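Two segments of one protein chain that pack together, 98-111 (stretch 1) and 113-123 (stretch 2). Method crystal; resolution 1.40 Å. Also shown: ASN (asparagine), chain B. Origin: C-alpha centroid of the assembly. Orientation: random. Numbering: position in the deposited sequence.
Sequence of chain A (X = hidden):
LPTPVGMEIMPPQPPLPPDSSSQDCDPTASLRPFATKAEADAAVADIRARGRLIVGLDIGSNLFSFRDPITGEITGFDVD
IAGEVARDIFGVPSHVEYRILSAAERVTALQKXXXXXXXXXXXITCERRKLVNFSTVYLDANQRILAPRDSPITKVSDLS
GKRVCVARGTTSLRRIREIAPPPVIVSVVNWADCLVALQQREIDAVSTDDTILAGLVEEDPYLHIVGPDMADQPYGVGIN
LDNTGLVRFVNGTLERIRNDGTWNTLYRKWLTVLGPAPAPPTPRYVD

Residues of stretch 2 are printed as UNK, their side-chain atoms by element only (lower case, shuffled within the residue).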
# COMPACT_ATOMS: atom_id res chain seq x y z
N TYR A 98 1.42 -0.02 16.82
CA TYR A 98 0.67 -0.38 15.62
C TYR A 98 -0.79 -0.62 15.95
O TYR A 98 -1.12 -1.15 17.02
CB TYR A 98 1.27 -1.62 14.94
CG TYR A 98 2.73 -1.42 14.62
CD1 TYR A 98 3.12 -0.58 13.59
CD2 TYR A 98 3.72 -2.02 15.39
CE1 TYR A 98 4.45 -0.36 13.31
CE2 TYR A 98 5.06 -1.81 15.12
CZ TYR A 98 5.41 -0.97 14.07
OH TYR A 98 6.72 -0.73 13.78
N ARG A 99 -1.67 -0.16 15.07
CA ARG A 99 -3.07 -0.58 15.07
C ARG A 99 -3.27 -1.45 13.85
O ARG A 99 -3.07 -0.99 12.72
CB ARG A 99 -4.05 0.60 15.04
CG ARG A 99 -5.50 0.11 15.21
CD ARG A 99 -6.55 1.21 15.14
NE ARG A 99 -6.44 2.18 16.23
CZ ARG A 99 -7.15 2.16 17.35
NH1 ARG A 99 -8.05 1.20 17.56
NH2 ARG A 99 -6.95 3.10 18.27
N ILE A 100 -3.65 -2.70 14.06
CA ILE A 100 -3.81 -3.63 12.95
C ILE A 100 -5.11 -3.33 12.22
O ILE A 100 -6.19 -3.36 12.82
CB ILE A 100 -3.77 -5.09 13.44
CG1 ILE A 100 -2.48 -5.34 14.25
CG2 ILE A 100 -3.91 -6.05 12.27
CD1 ILE A 100 -1.21 -5.17 13.48
N LEU A 101 -5.00 -3.03 10.93
CA LEU A 101 -6.12 -2.60 10.10
C LEU A 101 -6.07 -3.36 8.79
O LEU A 101 -4.99 -3.57 8.23
CB LEU A 101 -5.97 -1.11 9.74
CG LEU A 101 -5.97 -0.01 10.80
CD1 LEU A 101 -5.63 1.31 10.16
CD2 LEU A 101 -7.33 0.06 11.49
N SER A 102 -7.24 -3.75 8.27
CA SER A 102 -7.28 -4.29 6.92
C SER A 102 -7.30 -3.15 5.89
O SER A 102 -7.46 -1.97 6.23
CB SER A 102 -8.50 -5.17 6.71
OG SER A 102 -9.68 -4.38 6.73
N ALA A 103 -7.12 -3.53 4.62
CA ALA A 103 -7.17 -2.55 3.53
C ALA A 103 -8.48 -1.79 3.54
O ALA A 103 -8.51 -0.57 3.29
CB ALA A 103 -6.97 -3.27 2.19
N ALA A 104 -9.57 -2.48 3.84
CA ALA A 104 -10.89 -1.86 3.83
C ALA A 104 -11.11 -0.93 5.01
O ALA A 104 -12.13 -0.23 5.02
CB ALA A 104 -11.96 -2.97 3.83
N GLU A 105 -10.21 -0.90 5.99
CA GLU A 105 -10.36 -0.07 7.18
C GLU A 105 -9.40 1.12 7.23
O GLU A 105 -9.42 1.87 8.21
CB GLU A 105 -10.15 -0.91 8.45
CG GLU A 105 -11.19 -2.01 8.65
CD GLU A 105 -10.79 -3.06 9.69
OE1 GLU A 105 -9.58 -3.28 9.93
OE2 GLU A 105 -11.70 -3.68 10.27
N ARG A 106 -8.54 1.30 6.22
CA ARG A 106 -7.56 2.38 6.29
C ARG A 106 -8.21 3.75 6.34
O ARG A 106 -7.80 4.61 7.12
CB ARG A 106 -6.62 2.30 5.08
CG ARG A 106 -5.73 1.07 5.09
CD ARG A 106 -4.92 0.96 3.78
NE ARG A 106 -5.80 0.63 2.65
CZ ARG A 106 -5.36 0.29 1.44
NH1 ARG A 106 -4.05 0.26 1.20
NH2 ARG A 106 -6.22 -0.02 0.47
N VAL A 107 -9.23 3.98 5.51
CA VAL A 107 -9.87 5.30 5.49
C VAL A 107 -10.62 5.55 6.79
O VAL A 107 -10.53 6.64 7.38
CB VAL A 107 -10.78 5.46 4.26
CG1 VAL A 107 -11.74 6.63 4.44
CG2 VAL A 107 -9.93 5.65 3.01
N THR A 108 -11.37 4.55 7.27
CA THR A 108 -12.17 4.75 8.48
C THR A 108 -11.30 5.04 9.69
O THR A 108 -11.64 5.91 10.50
CB THR A 108 -13.06 3.53 8.73
OG1 THR A 108 -13.97 3.38 7.65
CG2 THR A 108 -13.84 3.71 10.02
N ALA A 109 -10.18 4.34 9.84
CA ALA A 109 -9.33 4.61 11.00
C ALA A 109 -8.81 6.03 10.99
O ALA A 109 -8.66 6.65 12.05
CB ALA A 109 -8.17 3.61 11.05
N LEU A 110 -8.53 6.58 9.81
CA LEU A 110 -8.08 7.96 9.72
C LEU A 110 -9.21 8.93 10.03
O LEU A 110 -9.02 9.91 10.76
CB LEU A 110 -7.48 8.20 8.34
CG LEU A 110 -6.15 7.49 8.10
CD1 LEU A 110 -5.78 7.50 6.62
CD2 LEU A 110 -5.07 8.15 8.94
N GLN A 111 -10.40 8.66 9.48
CA GLN A 111 -11.56 9.52 9.74
C GLN A 111 -11.89 9.57 11.23
O GLN A 111 -12.28 10.63 11.75
CB GLN A 111 -12.76 8.98 8.96
CG GLN A 111 -12.72 9.27 7.47
CD GLN A 111 -13.93 8.71 6.75
OE1 GLN A 111 -14.27 7.54 6.92
NE2 GLN A 111 -14.59 9.55 5.96
N UNK A 113 -9.80 9.18 13.67
CA UNK A 113 -8.62 9.54 14.45
C UNK A 113 -8.16 8.40 15.35
O UNK A 113 -7.75 8.61 16.49
c UNK A 113 -8.83 10.84 15.23
o UNK A 113 -9.04 11.91 14.33
N UNK A 114 -8.23 7.17 14.83
CA UNK A 114 -7.78 6.00 15.56
C UNK A 114 -6.29 5.71 15.38
O UNK A 114 -5.73 4.92 16.14
c UNK A 114 -8.58 4.77 15.14
c UNK A 114 -10.06 4.85 15.47
c UNK A 114 -10.82 3.62 15.00
n UNK A 114 -11.87 3.26 15.73
o UNK A 114 -10.45 3.01 14.00
N UNK A 115 -5.65 6.34 14.39
CA UNK A 115 -4.21 6.26 14.20
C UNK A 115 -3.73 7.64 13.79
O UNK A 115 -4.51 8.47 13.30
c UNK A 115 -4.25 3.83 13.48
c UNK A 115 -3.80 5.24 13.11
c UNK A 115 -4.38 5.64 11.76
N UNK A 116 -2.44 7.90 14.00
CA UNK A 116 -1.87 9.14 13.49
C UNK A 116 -1.66 9.06 11.98
O UNK A 116 -1.96 10.02 11.25
o UNK A 116 -1.45 10.47 16.12
c UNK A 116 -0.53 9.44 14.17
c UNK A 116 -0.65 9.61 15.67
o UNK A 116 0.08 8.92 16.42
N UNK A 117 -1.13 7.94 11.49
CA UNK A 117 -0.85 7.76 10.08
C UNK A 117 -1.16 6.32 9.70
O UNK A 117 -1.15 5.42 10.54
c UNK A 117 0.61 8.10 9.69
c UNK A 117 0.92 9.56 10.02
c UNK A 117 1.60 7.15 10.37
c UNK A 117 3.06 7.41 9.98
N UNK A 118 -1.48 6.12 8.42
CA UNK A 118 -1.54 4.79 7.82
C UNK A 118 -0.36 4.68 6.87
O UNK A 118 -0.20 5.53 5.99
c UNK A 118 -4.04 4.47 8.05
c UNK A 118 -2.87 4.57 7.07
c UNK A 118 -2.80 3.30 6.20
N UNK A 119 0.47 3.68 7.06
CA UNK A 119 1.54 3.34 6.11
C UNK A 119 1.27 1.89 5.74
O UNK A 119 1.71 0.96 6.43
c UNK A 119 3.98 3.47 5.54
c UNK A 119 3.07 4.89 7.40
c UNK A 119 2.95 3.54 6.67
N UNK A 120 0.46 1.70 4.70
CA UNK A 120 0.01 0.36 4.32
C UNK A 120 -0.33 0.38 2.85
O UNK A 120 -1.51 0.40 2.47
c UNK A 120 -1.50 -1.56 5.01
c UNK A 120 -2.95 -1.88 5.35
c UNK A 120 -3.27 -3.37 5.19
n UNK A 120 -2.65 -4.02 4.01
c UNK A 120 -1.20 -0.06 5.17
N UNK A 121 0.71 0.40 2.02
CA UNK A 121 0.63 0.39 0.56
C UNK A 121 -0.55 1.22 0.03
O UNK A 121 -1.29 0.78 -0.85
c UNK A 121 1.86 -1.81 0.43
o UNK A 121 -0.55 -1.77 0.49
c UNK A 121 0.60 -1.05 0.01
N UNK A 122 -0.73 2.43 0.54
CA UNK A 122 -2.01 3.11 0.35
C UNK A 122 -1.95 3.99 -0.88
O UNK A 122 -1.38 5.09 -0.84
c UNK A 122 -6.08 5.34 2.80
c UNK A 122 -2.42 3.90 1.59
c UNK A 122 -3.88 4.29 1.56
s UNK A 122 -4.35 5.02 3.12
N UNK A 123 -2.54 3.52 -1.98
CA UNK A 123 -2.55 4.31 -3.21
C UNK A 123 -3.32 5.61 -3.04
O UNK A 123 -4.42 5.64 -2.48
o UNK A 123 -2.37 2.39 -4.63
c UNK A 123 -3.17 3.52 -4.35
N ASN B . -2.27 -0.21 -3.20
CA ASN B . -3.59 -0.80 -3.38
C ASN B . -4.62 0.04 -2.63
O ASN B . -5.77 -0.40 -2.45
CB ASN B . -3.61 -2.25 -2.88
CG ASN B . -3.44 -2.36 -1.39
OD1 ASN B . -3.01 -1.43 -0.71
ND2 ASN B . -3.83 -3.50 -0.86
OXT ASN B . -4.28 1.16 -2.21
O HOH W 1 -11.56 12.20 13.99

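Position 113 carries one carbon and one oxygen. Its phi is positive and its backbone N donates to Leu110 O at 3.1 Å, so the chain leaves the helix here in a Schellman motif. The residue is Ser113; Ser113 OG lies 2.6 Å from the O atom of water 1, which in turn donates to Gln111 O.

Position 114 has three carbons in a row, the third bearing an oxygen and a nitrogen. Its backbone N completes the motif with a bond to Ala109 O (2.9 Å), while its backbone O accepts from Arg99 NE at 2.8 Å and, weakly, from Arg99 NH2 at 3.1 Å; its CB covers one face of that guanidinium. The side-chain amide makes this Gln114.

At 115 one carbon carries two others. One branch lies 3.6 Å from Arg99 CB and the other 3.8 Å from Leu110 CD2, so the short fork serves both strand and helix: Val115.

Position 116 has two carbons, the second with two oxygens, a carboxylate; the CA-to-CB bond points away from stretch 1, and this is Asp116. Position 117 has four carbons forked at the first, one arm two carbons long. Its CA-to-CB bond also points away, and it is Ile117.

Position 118, again one carbon carrying two, points toward stretch 1. Its branches reach Leu110 CG at 3.7 Å and Arg106 CG at 3.8 Å; the three-carbon fork is Val118. The same fork at 119 points away and touches nothing on stretch 1: Val119.

Position 120 has four carbons in a row ending in nitrogen. The last carbon before the nitrogen lies 3.5 Å from Leu101 O, and the third carbon packs 3.8 Å from Arg106 CD. This is Lys120, whose NZ is bonded elsewhere in the structure. Lys120 O accepts from Arg106 NH1 at 2.8 Å.

Position 121 has one carbon bearing an oxygen and a carbon; the oxygen comes no nearer than 4.1 Å to Arg106 NH1. It is Thr121; Thr121 OG1 donates to ASN OD1 (2.8 Å), and Thr121 O accepts from ASN N (2.7 Å).

Position 122 is an unbranched run of two carbons, sulfur and carbon. The terminal carbon meets Val107 CG2 at 3.9 Å, and a carbon of the chain lies over one face of the Arg106 guanidinium. This is Met122.

Position 123, one carbon and one oxygen, is Ser123, whose N donates to ASN OXT at 2.9 Å.

The contact combines a helix end closed by a Schellman motif with an apolar layer, in which Leu110 meets Val115, Val118 and Met122. Arg106 joins this packing to the ligand: while Arg106 NH1 holds Lys120 O, it also donates to ASN OD1 (2.8 Å), and Arg106 NH2 donates to ASN O (3.0 Å).

Stretch 2 113-123: SQVDIVVKTMS
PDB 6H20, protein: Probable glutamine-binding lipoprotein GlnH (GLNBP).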